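Local coordinates for hypothetical protein PA2201 (Pseudomonas aeruginosa, PDB 2FEF), which is of unknown function but may act as an immunity protein that protects its own cell from a PoNe-type DNase toxin, at residues B[16-20]-B[46-50]; B[86-90]-B[100-104]; B[52-58]-B[72-76]; B[79-84]-B[107-111]; B[7-12]-B[110-116]. All coordinates share one frame. Residues are numbered along the deposited sequence.

Contact 1 of 5, residues B[16-20]-B[46-50]; sequences LPLWR and IAALD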
# COMPACT_ATOMS: atom_id res chain seq x y z
N LEU B 16 -9.08 3.91 14.18
CA LEU B 16 -7.84 3.20 13.83
C LEU B 16 -6.86 2.90 14.95
O LEU B 16 -6.41 1.78 15.04
CB LEU B 16 -7.09 3.85 12.64
CG LEU B 16 -7.66 3.44 11.28
CD1 LEU B 16 -7.23 4.45 10.23
CD2 LEU B 16 -7.22 2.04 10.92
N PRO B 17 -6.50 3.90 15.80
CA PRO B 17 -5.59 3.57 16.89
C PRO B 17 -6.13 2.52 17.85
O PRO B 17 -5.34 1.77 18.44
CB PRO B 17 -5.44 4.91 17.63
CG PRO B 17 -5.67 5.92 16.54
CD PRO B 17 -6.80 5.34 15.77
N LEU B 18 -7.45 2.48 18.03
CA LEU B 18 -8.08 1.47 18.87
C LEU B 18 -7.95 0.10 18.22
O LEU B 18 -7.57 -0.88 18.86
CB LEU B 18 -9.55 1.83 19.09
CG LEU B 18 -9.81 3.09 19.94
CD1 LEU B 18 -9.42 4.32 19.14
CD2 LEU B 18 -11.26 3.20 20.36
N TRP B 19 -8.24 0.02 16.93
CA TRP B 19 -8.12 -1.25 16.19
C TRP B 19 -6.70 -1.79 16.15
O TRP B 19 -6.46 -3.00 16.33
CB TRP B 19 -8.60 -1.08 14.76
CG TRP B 19 -10.05 -0.77 14.63
CD1 TRP B 19 -11.01 -0.85 15.60
CD2 TRP B 19 -10.71 -0.33 13.45
NE1 TRP B 19 -12.23 -0.48 15.09
CE2 TRP B 19 -12.07 -0.15 13.77
CE3 TRP B 19 -10.27 -0.05 12.15
CZ2 TRP B 19 -13.01 0.26 12.83
CZ3 TRP B 19 -11.21 0.38 11.20
CH2 TRP B 19 -12.56 0.54 11.56
N ARG B 20 -5.76 -0.90 15.87
CA ARG B 20 -4.35 -1.25 15.78
C ARG B 20 -3.95 -1.98 17.05
O ARG B 20 -3.21 -2.99 16.98
CB ARG B 20 -3.53 0.03 15.53
CG ARG B 20 -2.07 -0.14 15.42
CD ARG B 20 -1.40 1.17 15.10
NE ARG B 20 -1.62 1.52 13.71
CZ ARG B 20 -2.35 2.56 13.29
NH1 ARG B 20 -2.90 3.40 14.17
NH2 ARG B 20 -2.47 2.77 11.99
N ILE B 46 -4.70 -2.66 8.44
CA ILE B 46 -4.68 -1.42 9.23
C ILE B 46 -3.88 -0.32 8.46
O ILE B 46 -4.32 0.83 8.40
CB ILE B 46 -4.07 -1.68 10.59
CG1 ILE B 46 -5.01 -2.56 11.46
CG2 ILE B 46 -3.74 -0.35 11.31
CD1 ILE B 46 -6.19 -1.79 12.11
N ALA B 47 -2.72 -0.69 7.93
CA ALA B 47 -1.90 0.25 7.11
C ALA B 47 -2.65 0.75 5.88
O ALA B 47 -2.57 1.93 5.55
CB ALA B 47 -0.55 -0.39 6.70
N ALA B 48 -3.40 -0.12 5.22
CA ALA B 48 -4.21 0.27 4.04
C ALA B 48 -5.31 1.29 4.44
O ALA B 48 -5.55 2.28 3.76
CB ALA B 48 -4.85 -0.99 3.41
N LEU B 49 -5.99 1.02 5.53
CA LEU B 49 -7.05 1.91 6.01
C LEU B 49 -6.44 3.17 6.57
O LEU B 49 -7.03 4.24 6.43
CB LEU B 49 -7.89 1.20 7.09
CG LEU B 49 -8.80 0.08 6.57
CD1 LEU B 49 -9.22 -0.85 7.68
CD2 LEU B 49 -10.03 0.66 5.91
N ASP B 50 -5.26 3.09 7.19
CA ASP B 50 -4.63 4.31 7.69
C ASP B 50 -4.23 5.23 6.50
O ASP B 50 -4.45 6.46 6.53
CB ASP B 50 -3.40 3.98 8.54
CG ASP B 50 -2.95 5.16 9.37
OD1 ASP B 50 -2.49 6.18 8.80
OD2 ASP B 50 -3.00 5.06 10.61
O HOH W 1 -3.85 5.94 12.99

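Contact 2 of 5, residues B[86-90]-B[100-104]; sequences LLLKA and LRSIY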
# COMPACT_ATOMS: atom_id res chain seq x y z
N LEU B 86 -10.94 -6.64 7.48
CA LEU B 86 -10.49 -6.44 8.87
C LEU B 86 -11.45 -7.13 9.83
O LEU B 86 -11.02 -7.82 10.76
CB LEU B 86 -10.41 -4.94 9.19
CG LEU B 86 -9.58 -4.66 10.46
CD1 LEU B 86 -8.08 -4.80 10.24
CD2 LEU B 86 -9.90 -3.25 11.02
N LEU B 87 -12.76 -6.95 9.60
CA LEU B 87 -13.76 -7.58 10.48
C LEU B 87 -13.59 -9.11 10.46
O LEU B 87 -13.52 -9.75 11.51
CB LEU B 87 -15.19 -7.17 10.06
CG LEU B 87 -16.32 -7.81 10.90
CD1 LEU B 87 -16.13 -7.56 12.35
CD2 LEU B 87 -17.65 -7.24 10.42
N LEU B 88 -13.48 -9.67 9.27
CA LEU B 88 -13.26 -11.10 9.13
C LEU B 88 -12.01 -11.58 9.88
O LEU B 88 -12.06 -12.55 10.63
CB LEU B 88 -13.21 -11.47 7.62
CG LEU B 88 -12.94 -12.96 7.38
CD1 LEU B 88 -14.09 -13.84 7.93
CD2 LEU B 88 -12.70 -13.19 5.90
N LYS B 89 -10.88 -10.90 9.69
CA LYS B 89 -9.67 -11.27 10.42
C LYS B 89 -9.88 -11.22 11.94
O LYS B 89 -9.35 -12.05 12.69
CB LYS B 89 -8.55 -10.33 10.00
CG LYS B 89 -8.16 -10.53 8.54
CD LYS B 89 -7.35 -11.83 8.37
CE LYS B 89 -7.32 -12.22 6.90
NZ LYS B 89 -6.60 -13.53 6.77
N ALA B 90 -10.62 -10.21 12.40
CA ALA B 90 -10.88 -10.07 13.83
C ALA B 90 -11.75 -11.25 14.37
O ALA B 90 -11.54 -11.74 15.47
CB ALA B 90 -11.57 -8.74 14.09
N LEU B 100 -15.60 -6.75 18.15
CA LEU B 100 -16.03 -6.96 16.76
C LEU B 100 -17.07 -5.89 16.39
O LEU B 100 -17.03 -5.33 15.29
CB LEU B 100 -16.67 -8.34 16.61
CG LEU B 100 -15.76 -9.57 16.73
CD1 LEU B 100 -16.60 -10.84 16.50
CD2 LEU B 100 -14.59 -9.45 15.74
N ARG B 101 -17.98 -5.61 17.32
CA ARG B 101 -19.02 -4.57 17.08
C ARG B 101 -18.40 -3.19 16.79
O ARG B 101 -18.83 -2.47 15.88
CB ARG B 101 -20.03 -4.52 18.22
CG ARG B 101 -21.29 -3.67 17.89
CD ARG B 101 -22.20 -3.61 19.13
NE ARG B 101 -23.57 -3.21 18.78
CZ ARG B 101 -23.97 -1.95 18.64
NH1 ARG B 101 -23.11 -0.95 18.83
NH2 ARG B 101 -25.22 -1.68 18.30
N SER B 102 -17.33 -2.85 17.52
CA SER B 102 -16.61 -1.61 17.31
C SER B 102 -16.03 -1.51 15.89
O SER B 102 -15.95 -0.41 15.34
CB SER B 102 -15.52 -1.43 18.37
OG SER B 102 -14.32 -2.12 18.00
N ILE B 103 -15.64 -2.64 15.30
CA ILE B 103 -15.21 -2.67 13.91
C ILE B 103 -16.40 -2.61 12.97
O ILE B 103 -16.40 -1.82 12.04
CB ILE B 103 -14.32 -3.90 13.59
CG1 ILE B 103 -13.11 -3.91 14.55
CG2 ILE B 103 -13.86 -3.92 12.09
CD1 ILE B 103 -12.38 -5.28 14.65
N TYR B 104 -17.41 -3.43 13.24
CA TYR B 104 -18.60 -3.52 12.41
C TYR B 104 -19.29 -2.16 12.21
O TYR B 104 -19.74 -1.84 11.10
CB TYR B 104 -19.61 -4.53 13.02
CG TYR B 104 -20.87 -4.57 12.17
CD1 TYR B 104 -20.92 -5.31 10.96
CD2 TYR B 104 -21.98 -3.81 12.52
CE1 TYR B 104 -22.06 -5.28 10.14
CE2 TYR B 104 -23.13 -3.78 11.71
CZ TYR B 104 -23.17 -4.52 10.56
OH TYR B 104 -24.33 -4.46 9.82

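Contact 3 of 5, residues B[52-58]-B[72-76]; sequences FSRSHGY and NAWAW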
# COMPACT_ATOMS: atom_id res chain seq x y z
N PHE B 52 -5.58 5.26 3.50
CA PHE B 52 -6.85 5.80 3.01
C PHE B 52 -7.33 7.01 3.86
O PHE B 52 -7.72 8.05 3.32
CB PHE B 52 -7.95 4.72 3.03
CG PHE B 52 -9.33 5.24 2.65
CD1 PHE B 52 -9.56 5.75 1.37
CD2 PHE B 52 -10.37 5.21 3.58
CE1 PHE B 52 -10.84 6.22 1.02
CE2 PHE B 52 -11.64 5.66 3.23
CZ PHE B 52 -11.88 6.18 1.97
N SER B 53 -7.25 6.87 5.16
CA SER B 53 -7.65 7.95 6.10
C SER B 53 -6.82 9.23 5.94
O SER B 53 -7.26 10.36 6.31
CB SER B 53 -7.62 7.41 7.56
OG SER B 53 -6.31 7.52 8.12
N ARG B 54 -5.61 9.10 5.42
CA ARG B 54 -4.74 10.26 5.23
C ARG B 54 -4.81 10.79 3.80
O ARG B 54 -4.22 11.85 3.53
CB ARG B 54 -3.29 9.94 5.60
CG ARG B 54 -3.10 9.47 7.06
CD ARG B 54 -3.54 10.58 8.06
NE ARG B 54 -2.70 11.78 7.89
CZ ARG B 54 -2.87 12.92 8.56
NH1 ARG B 54 -3.86 13.02 9.44
NH2 ARG B 54 -2.07 13.96 8.35
N SER B 55 -5.51 10.08 2.91
CA SER B 55 -5.65 10.51 1.49
C SER B 55 -6.52 11.75 1.33
O SER B 55 -7.40 12.02 2.12
CB SER B 55 -6.17 9.34 0.62
OG SER B 55 -7.54 9.03 0.95
N HIS B 56 -6.26 12.55 0.29
CA HIS B 56 -7.08 13.71 -0.01
C HIS B 56 -8.53 13.32 -0.26
O HIS B 56 -9.43 13.98 0.21
CB HIS B 56 -6.55 14.45 -1.23
CG HIS B 56 -7.25 15.74 -1.49
ND1 HIS B 56 -8.31 15.85 -2.36
CD2 HIS B 56 -7.10 16.96 -0.93
CE1 HIS B 56 -8.76 17.09 -2.36
NE2 HIS B 56 -8.04 17.79 -1.51
N GLY B 57 -8.75 12.19 -0.94
CA GLY B 57 -10.13 11.78 -1.27
C GLY B 57 -10.95 11.37 -0.06
O GLY B 57 -12.16 11.50 -0.06
N TYR B 58 -10.30 10.89 1.00
CA TYR B 58 -11.02 10.70 2.27
C TYR B 58 -11.24 12.04 3.01
O TYR B 58 -12.32 12.32 3.51
CB TYR B 58 -10.25 9.74 3.17
CG TYR B 58 -10.91 9.54 4.51
CD1 TYR B 58 -12.04 8.75 4.63
CD2 TYR B 58 -10.42 10.19 5.64
CE1 TYR B 58 -12.66 8.57 5.89
CE2 TYR B 58 -11.03 10.03 6.90
CZ TYR B 58 -12.15 9.22 7.00
OH TYR B 58 -12.74 9.08 8.22
N ASN B 72 -12.96 8.89 -6.97
CA ASN B 72 -12.88 8.89 -5.50
C ASN B 72 -13.86 7.92 -4.82
O ASN B 72 -13.53 7.30 -3.80
CB ASN B 72 -13.15 10.28 -4.97
CG ASN B 72 -12.78 10.41 -3.52
OD1 ASN B 72 -11.88 9.73 -3.05
ND2 ASN B 72 -13.48 11.27 -2.79
N ALA B 73 -15.09 7.82 -5.34
CA ALA B 73 -16.06 6.87 -4.78
C ALA B 73 -15.50 5.44 -4.83
O ALA B 73 -15.62 4.68 -3.87
CB ALA B 73 -17.44 6.97 -5.52
N TRP B 74 -14.87 5.07 -5.94
CA TRP B 74 -14.29 3.72 -6.04
C TRP B 74 -13.22 3.47 -4.98
O TRP B 74 -13.11 2.36 -4.47
CB TRP B 74 -13.79 3.45 -7.46
CG TRP B 74 -14.91 3.43 -8.52
CD1 TRP B 74 -16.20 2.97 -8.35
CD2 TRP B 74 -14.81 3.86 -9.88
NE1 TRP B 74 -16.91 3.12 -9.54
CE2 TRP B 74 -16.09 3.67 -10.48
CE3 TRP B 74 -13.79 4.40 -10.65
CZ2 TRP B 74 -16.35 3.98 -11.82
CZ3 TRP B 74 -14.05 4.73 -12.01
CH2 TRP B 74 -15.33 4.53 -12.57
N ALA B 75 -12.45 4.51 -4.63
CA ALA B 75 -11.42 4.39 -3.57
C ALA B 75 -12.10 4.12 -2.21
O ALA B 75 -11.67 3.26 -1.43
CB ALA B 75 -10.56 5.67 -3.53
N TRP B 76 -13.20 4.80 -1.96
CA TRP B 76 -13.97 4.54 -0.76
C TRP B 76 -14.54 3.15 -0.74
O TRP B 76 -14.59 2.53 0.30
CB TRP B 76 -15.13 5.55 -0.62
CG TRP B 76 -14.74 6.92 -0.07
CD1 TRP B 76 -14.00 7.89 -0.70
CD2 TRP B 76 -15.10 7.45 1.21
NE1 TRP B 76 -13.88 8.99 0.12
CE2 TRP B 76 -14.54 8.74 1.30
CE3 TRP B 76 -15.83 6.94 2.30
CZ2 TRP B 76 -14.72 9.58 2.43
CZ3 TRP B 76 -16.01 7.76 3.43
CH2 TRP B 76 -15.44 9.06 3.49

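Contact 4 of 5, residues B[79-84]-B[107-111]; sequences AAENAS and TAALW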
# COMPACT_ATOMS: atom_id res chain seq x y z
N ALA B 79 -11.86 0.86 0.31
CA ALA B 79 -11.69 0.96 1.76
C ALA B 79 -12.76 0.19 2.53
O ALA B 79 -12.47 -0.44 3.56
CB ALA B 79 -11.72 2.44 2.19
N ALA B 80 -14.02 0.30 2.08
CA ALA B 80 -15.13 -0.46 2.69
C ALA B 80 -14.85 -1.96 2.64
O ALA B 80 -15.08 -2.69 3.62
CB ALA B 80 -16.45 -0.12 1.98
N GLU B 81 -14.33 -2.45 1.51
CA GLU B 81 -13.92 -3.88 1.44
C GLU B 81 -12.82 -4.22 2.44
O GLU B 81 -12.84 -5.26 3.06
CB GLU B 81 -13.43 -4.26 0.01
CG GLU B 81 -14.50 -4.19 -1.09
CD GLU B 81 -14.04 -4.81 -2.43
OE1 GLU B 81 -13.01 -5.51 -2.50
OE2 GLU B 81 -14.74 -4.57 -3.44
N ASN B 82 -11.84 -3.34 2.57
CA ASN B 82 -10.75 -3.57 3.52
C ASN B 82 -11.25 -3.61 4.95
O ASN B 82 -10.73 -4.38 5.80
CB ASN B 82 -9.68 -2.46 3.39
CG ASN B 82 -8.94 -2.47 2.04
OD1 ASN B 82 -8.93 -3.47 1.27
ND2 ASN B 82 -8.32 -1.34 1.74
N ALA B 83 -12.24 -2.77 5.26
CA ALA B 83 -12.87 -2.83 6.59
C ALA B 83 -13.64 -4.13 6.78
O ALA B 83 -13.62 -4.69 7.86
CB ALA B 83 -13.79 -1.61 6.85
N SER B 84 -14.32 -4.60 5.75
CA SER B 84 -14.94 -5.95 5.83
C SER B 84 -13.89 -7.08 6.09
O SER B 84 -14.17 -8.00 6.84
CB SER B 84 -15.74 -6.26 4.55
OG SER B 84 -16.97 -5.55 4.57
N THR B 107 -17.27 -0.52 9.55
CA THR B 107 -17.40 -1.26 8.29
C THR B 107 -18.73 -0.88 7.62
O THR B 107 -18.77 -0.48 6.44
CB THR B 107 -17.38 -2.75 8.53
OG1 THR B 107 -16.22 -3.10 9.32
CG2 THR B 107 -17.40 -3.53 7.20
N ALA B 108 -19.82 -0.97 8.39
CA ALA B 108 -21.13 -0.55 7.90
C ALA B 108 -21.15 0.93 7.47
O ALA B 108 -21.70 1.26 6.41
CB ALA B 108 -22.20 -0.83 8.97
N ALA B 109 -20.53 1.81 8.27
CA ALA B 109 -20.50 3.25 7.93
C ALA B 109 -19.73 3.47 6.65
O ALA B 109 -20.13 4.26 5.83
CB ALA B 109 -19.85 4.04 9.04
N LEU B 110 -18.60 2.79 6.47
CA LEU B 110 -17.82 3.01 5.26
C LEU B 110 -18.58 2.54 4.02
O LEU B 110 -18.51 3.22 2.99
CB LEU B 110 -16.42 2.39 5.34
CG LEU B 110 -15.44 3.12 6.27
CD1 LEU B 110 -14.28 2.14 6.55
CD2 LEU B 110 -14.99 4.50 5.67
N TRP B 111 -19.26 1.39 4.11
CA TRP B 111 -20.09 0.94 2.98
C TRP B 111 -21.22 1.94 2.61
O TRP B 111 -21.44 2.24 1.43
CB TRP B 111 -20.67 -0.45 3.26
CG TRP B 111 -19.71 -1.58 2.95
CD1 TRP B 111 -18.93 -2.28 3.86
CD2 TRP B 111 -19.39 -2.10 1.66
NE1 TRP B 111 -18.19 -3.23 3.19
CE2 TRP B 111 -18.42 -3.12 1.85
CE3 TRP B 111 -19.80 -1.78 0.35
CZ2 TRP B 111 -17.89 -3.86 0.77
CZ3 TRP B 111 -19.29 -2.52 -0.72
CH2 TRP B 111 -18.33 -3.54 -0.50

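Contact 5 of 5, residues B[7-12]-B[110-116]; sequences TLDNRL and LWLDYSR. With EDO (1,2-ethanediol), chain D.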
# COMPACT_ATOMS: atom_id res chain seq x y z
N THR B 7 -24.19 13.88 4.27
CA THR B 7 -23.81 13.38 5.61
C THR B 7 -22.96 12.13 5.51
O THR B 7 -23.39 11.13 4.90
CB THR B 7 -25.06 13.09 6.50
OG1 THR B 7 -25.74 14.31 6.78
CG2 THR B 7 -24.64 12.50 7.81
N LEU B 8 -21.80 12.13 6.15
CA LEU B 8 -20.97 10.92 6.17
C LEU B 8 -20.88 10.43 7.60
O LEU B 8 -20.55 11.20 8.50
CB LEU B 8 -19.58 11.16 5.61
CG LEU B 8 -19.52 11.71 4.17
CD1 LEU B 8 -18.09 12.03 3.86
CD2 LEU B 8 -20.06 10.70 3.17
N ASP B 9 -21.18 9.15 7.78
CA ASP B 9 -21.26 8.59 9.13
C ASP B 9 -20.00 7.98 9.70
O ASP B 9 -19.90 7.82 10.93
CB ASP B 9 -22.43 7.60 9.21
CG ASP B 9 -23.79 8.32 9.15
OD1 ASP B 9 -23.83 9.52 9.47
OD2 ASP B 9 -24.79 7.71 8.74
N ASN B 10 -19.03 7.64 8.85
CA ASN B 10 -17.86 6.93 9.39
C ASN B 10 -17.03 7.83 10.32
O ASN B 10 -17.02 9.05 10.15
CB ASN B 10 -16.97 6.42 8.26
CG ASN B 10 -15.94 7.46 7.81
OD1 ASN B 10 -14.85 7.56 8.36
ND2 ASN B 10 -16.29 8.21 6.81
N ARG B 11 -16.35 7.21 11.29
CA ARG B 11 -15.36 7.91 12.11
C ARG B 11 -14.08 7.08 12.10
O ARG B 11 -13.57 6.61 13.15
CB ARG B 11 -15.89 8.15 13.53
CG ARG B 11 -17.13 9.09 13.61
CD ARG B 11 -16.89 10.51 13.02
NE ARG B 11 -18.09 11.38 13.12
CZ ARG B 11 -18.95 11.61 12.12
NH1 ARG B 11 -18.75 11.07 10.90
NH2 ARG B 11 -20.01 12.39 12.33
N LEU B 12 -13.56 6.85 10.90
CA LEU B 12 -12.48 5.91 10.71
C LEU B 12 -11.19 6.36 11.39
O LEU B 12 -10.46 5.53 11.96
CB LEU B 12 -12.23 5.66 9.19
CG LEU B 12 -11.04 4.76 8.76
CD1 LEU B 12 -11.07 3.32 9.33
CD2 LEU B 12 -10.90 4.79 7.23
N LEU B 110 -18.60 2.79 6.47
CA LEU B 110 -17.82 3.01 5.26
C LEU B 110 -18.58 2.54 4.02
O LEU B 110 -18.51 3.22 2.99
CB LEU B 110 -16.42 2.39 5.34
CG LEU B 110 -15.44 3.12 6.27
CD1 LEU B 110 -14.28 2.14 6.55
CD2 LEU B 110 -14.99 4.50 5.67
N TRP B 111 -19.26 1.39 4.11
CA TRP B 111 -20.09 0.94 2.98
C TRP B 111 -21.22 1.94 2.61
O TRP B 111 -21.44 2.24 1.43
CB TRP B 111 -20.67 -0.45 3.26
CG TRP B 111 -19.71 -1.58 2.95
CD1 TRP B 111 -18.93 -2.28 3.86
CD2 TRP B 111 -19.39 -2.10 1.66
NE1 TRP B 111 -18.19 -3.23 3.19
CE2 TRP B 111 -18.42 -3.12 1.85
CE3 TRP B 111 -19.80 -1.78 0.35
CZ2 TRP B 111 -17.89 -3.86 0.77
CZ3 TRP B 111 -19.29 -2.52 -0.72
CH2 TRP B 111 -18.33 -3.54 -0.50
N LEU B 112 -21.90 2.45 3.64
CA LEU B 112 -22.95 3.45 3.49
C LEU B 112 -22.39 4.75 2.90
O LEU B 112 -22.95 5.27 1.92
CB LEU B 112 -23.56 3.75 4.85
CG LEU B 112 -24.74 4.70 4.87
CD1 LEU B 112 -25.85 4.15 3.98
CD2 LEU B 112 -25.20 4.87 6.31
N ASP B 113 -21.30 5.27 3.47
CA ASP B 113 -20.61 6.47 2.91
C ASP B 113 -20.16 6.27 1.48
O ASP B 113 -20.34 7.16 0.63
CB ASP B 113 -19.42 6.91 3.78
CG ASP B 113 -19.86 7.40 5.20
OD1 ASP B 113 -21.06 7.68 5.44
OD2 ASP B 113 -19.00 7.53 6.07
N TYR B 114 -19.55 5.12 1.19
CA TYR B 114 -19.23 4.79 -0.19
C TYR B 114 -20.45 4.93 -1.10
O TYR B 114 -20.37 5.59 -2.14
CB TYR B 114 -18.61 3.38 -0.28
CG TYR B 114 -18.64 2.72 -1.66
CD1 TYR B 114 -18.15 3.36 -2.79
CD2 TYR B 114 -19.11 1.40 -1.80
CE1 TYR B 114 -18.19 2.74 -4.05
CE2 TYR B 114 -19.13 0.77 -3.04
CZ TYR B 114 -18.68 1.44 -4.15
OH TYR B 114 -18.67 0.83 -5.41
N SER B 115 -21.55 4.29 -0.73
CA SER B 115 -22.74 4.33 -1.60
C SER B 115 -23.24 5.77 -1.82
O SER B 115 -23.73 6.13 -2.89
CB SER B 115 -23.85 3.46 -0.98
OG SER B 115 -24.52 4.12 0.11
N ARG B 116 -23.14 6.60 -0.78
CA ARG B 116 -23.61 8.00 -0.90
C ARG B 116 -22.73 8.82 -1.82
O ARG B 116 -23.22 9.65 -2.62
CB ARG B 116 -23.68 8.66 0.47
CG ARG B 116 -24.79 8.06 1.34
CD ARG B 116 -24.55 8.46 2.76
NE ARG B 116 -25.66 8.10 3.62
CZ ARG B 116 -25.57 8.00 4.94
NH1 ARG B 116 -24.39 8.20 5.55
NH2 ARG B 116 -26.64 7.67 5.66
C1 EDO D . -14.46 11.68 5.83
O1 EDO D . -15.32 10.91 6.69
C2 EDO D . -13.59 12.65 6.63
O2 EDO D . -14.39 13.29 7.63

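Contact 1 of 5, residues B[16-20]-B[46-50]
A single-pronged salt bridge links two antiparallel helices of an all-helical bundle: Arg20 NH2 donates to Asp50 OD2 at 2.7 Å. The second arm of the guanidinium reaches the same carboxylate oxygen through water 1, which accepts from Arg20 NH1 at 3.0 Å and donates to Asp50 OD2 at 2.7 Å. Asp50 OD1 is taken by Tyr251 of the second subunit, so this carboxylate serves both the helix pair and the subunit interface. Segments 16-20 and 46-50 run at 173° with their axes 10.8 Å apart, a wide spacing that long side chains must fill. Arginine suits its place because, although its CA-to-CB bond points sideways, its length carries the charged end across to the aspartate. Ile46 and Leu16 occupy the gap beside the salt bridge, Leu16 CD2 lying 4.1 Å from Ile46 CD1 and 4.0 Å from Leu49 CB. Trp19, large enough to span the same gap, also packs on Leu86 of helix 66-93 and Ile103 of helix 97-127, joining the pair to the bundle core. Trp19 CB is 3.7 Å from Ile46 CD1, which lies near the plane of the indole, at its edge, while Trp19 CZ3 stands 4.2 Å from Leu49 CD1.

Contact 2 of 5, residues B[86-90]-B[100-104]
Segments 86-90 and 100-104 are both helical and run antiparallel, at 172° with their axes 9.7 Å apart. The backbones come nearest at Leu87 and Ile103, whose CA atoms are 6.2 Å apart, and at Ala90 and Leu100, with CA atoms 6.7 Å apart. The joint is wholly apolar, as befits its buried position. Ala90 points at the partner helix, and its small methyl lets two branched residues close in: Ala90 CB is 3.5 Å from Leu100 CD2 and 3.6 Å from Ile103 CD1. Ile103 also reaches the preceding turn of 86-90, with its CG2 4.1 Å from Leu87 CB and 4.2 Å from Leu86 CD2. Leu87 leaves its helix sideways but curls inward, placing CD1 4.2 Å from Leu100 CD2 and CD2 3.8 Å from Tyr104 CD1, at the edge of the tyrosine ring. Tyrosine suits this place because its ring packs against leucine while its hydroxyl is hydrogen-bonded to Leu152 O of helix 146-158. Helix 146-158 also covers Leu87 through Met155, and Trp19 of helix 12-20 lies against Leu86 and Ile103. Only a short loop separates helix 66-93 from helix 97-127, so these turns form the closed end of an antiparallel helical hairpin, sealed by interlocking aliphatic side chains within an all-helical domain.

Contact 3 of 5, residues B[52-58]-B[72-76]
Trp76 has the most surface covered in this contact, followed by Phe52 and Gly57, and the three explain most of it. The indole is used on several sides. Over one face stands Phe52 in a T-shaped (edge-to-face) pair, the phenyl ring and the five-membered ring having centroids 4.9 Å apart and planes at 89°; Phe52 CZ comes to 3.5 Å from Trp76 CD2. Tyr58 adds its ring at a shallower tilt, slid aside so that overlap is slight, with CD1 3.6 Å from Trp76 CZ2. At the indole edge, Trp76 NE1 donates to Gly57 O at 3.0 Å, and Asn72 ND2 donates to the same Gly57 O, also at 3.0 Å. Tryptophan thus combines apolar bulk with one directed donor, and asparagine, a turn earlier, supplies a second. Glycine fits because a CB at position 57 would clash with Asn72 OD1. Ser55 N-caps the short helix carrying Gly57, its OG accepting a weak bond from Tyr58 N and donating to Phe52 O at 2.6 Å. Nearby, His56 stacks on Trp74 of the second subunit, and Tyr58 OH bonds Asn10 OD1. The arrangement is an aromatic cluster, tying the turn at Ser55, between helix 35-54 and the short helix 56-59, to helix 66-93 near a subunit interface.

Contact 4 of 5, residues B[79-84]-B[107-111]
Trp111 lays the face of its indole over Ala80, whose CB sits 3.5 Å from the centroid of the five-membered ring and only 7° off its normal, a clear CH-pi contact. At the ring edge Trp111 NE1 donates to Ser84 OG at 3.0 Å, which satisfies the buried indole nitrogen one turn along from the alanine. Small residues make this possible: Ala80 and Ala83 face segment 107-111 with CA atoms just 5.1 Å from those of Leu110 and Thr107 respectively, and the axes approach to 8.5 Å. Leu110 packs into the space beside them, its CD1 3.8 Å from Ala83 CB. Thr107 brings CG2 to 3.3 Å from Ser84 OG, while its hydroxyl is bonded to Ile103 O of its own helix. Glu81 CG touches Trp111 CZ2 at 3.9 Å, but its carboxylate forms salt bridges with Arg54 and Arg59 of the third subunit. With an angle of 162°, this is the tightly packed, alanine-lined middle of an antiparallel helical hairpin.

Contact 5 of 5, residues B[7-12]-B[110-116]
Asp113 is the main acceptor of this contact, gathering donors from the N-terminal loop. Asp9 N gives its hydrogen to Asp113 OD1 at 2.8 Å, while Asp113 OD2 accepts from Asn10 N at 2.8 Å and from Asn10 ND2 at 2.9 Å. An aspartate on a helix thereby satisfies amides that an irregular chain leaves without regular backbone partners. Asn10 is equally well used: ND2 also donates to O1 of a bound 1,2-ethanediol at 2.9 Å, a molecule probably from the crystallisation liquor, and OD1 accepts from Leu12 N at 2.9 Å in an Asx turn, as well as bonding Tyr58 OH. Arg116 has a long side chain able to reach the loop, where its NH1 makes a weak, salt-bridging hydrogen bond to Asp9 OD2 at 3.3 Å and, within its own helix, a second weak salt-bridging bond to Asp113 OD1 at 3.4 Å; its NE is held by Glu171 of helix 165-172. Arg11 NH1 secures the loop itself, donating to Leu8 O at 3.0 Å and Asn10 O at 2.8 Å. Leucines close the apolar side, with Leu12 CD2 4.3 Å from Leu110 CD1. The loop therefore lies along helix 97-127 just before helix 12-20 begins, with Trp76 of helix 66-93 against Asn10 and Asp113, and helix 165-172 beside Leu112.

How the contacts relate
From the N terminus, segment 7-12 lies against helix 97-127, and contact 5 closes the longest loop, within which contacts 1, 2 and 3 nest. Contact 1 pairs helix 12-20 with helix 35-54; contact 3 follows in series, joining the end of helix 35-54 and the short helix after it to helix 66-93. Contacts 4 and 2 then lie along the hairpin of helices 66-93 and 97-127, contact 2 nested inside contact 4. Contacts 4 and 5 share Leu110 and Trp111 and end on the same part of helix 97-127. Trp19 touches Leu86, and Phe52 touches Ala79, so the N-terminal helices pack onto the hairpin.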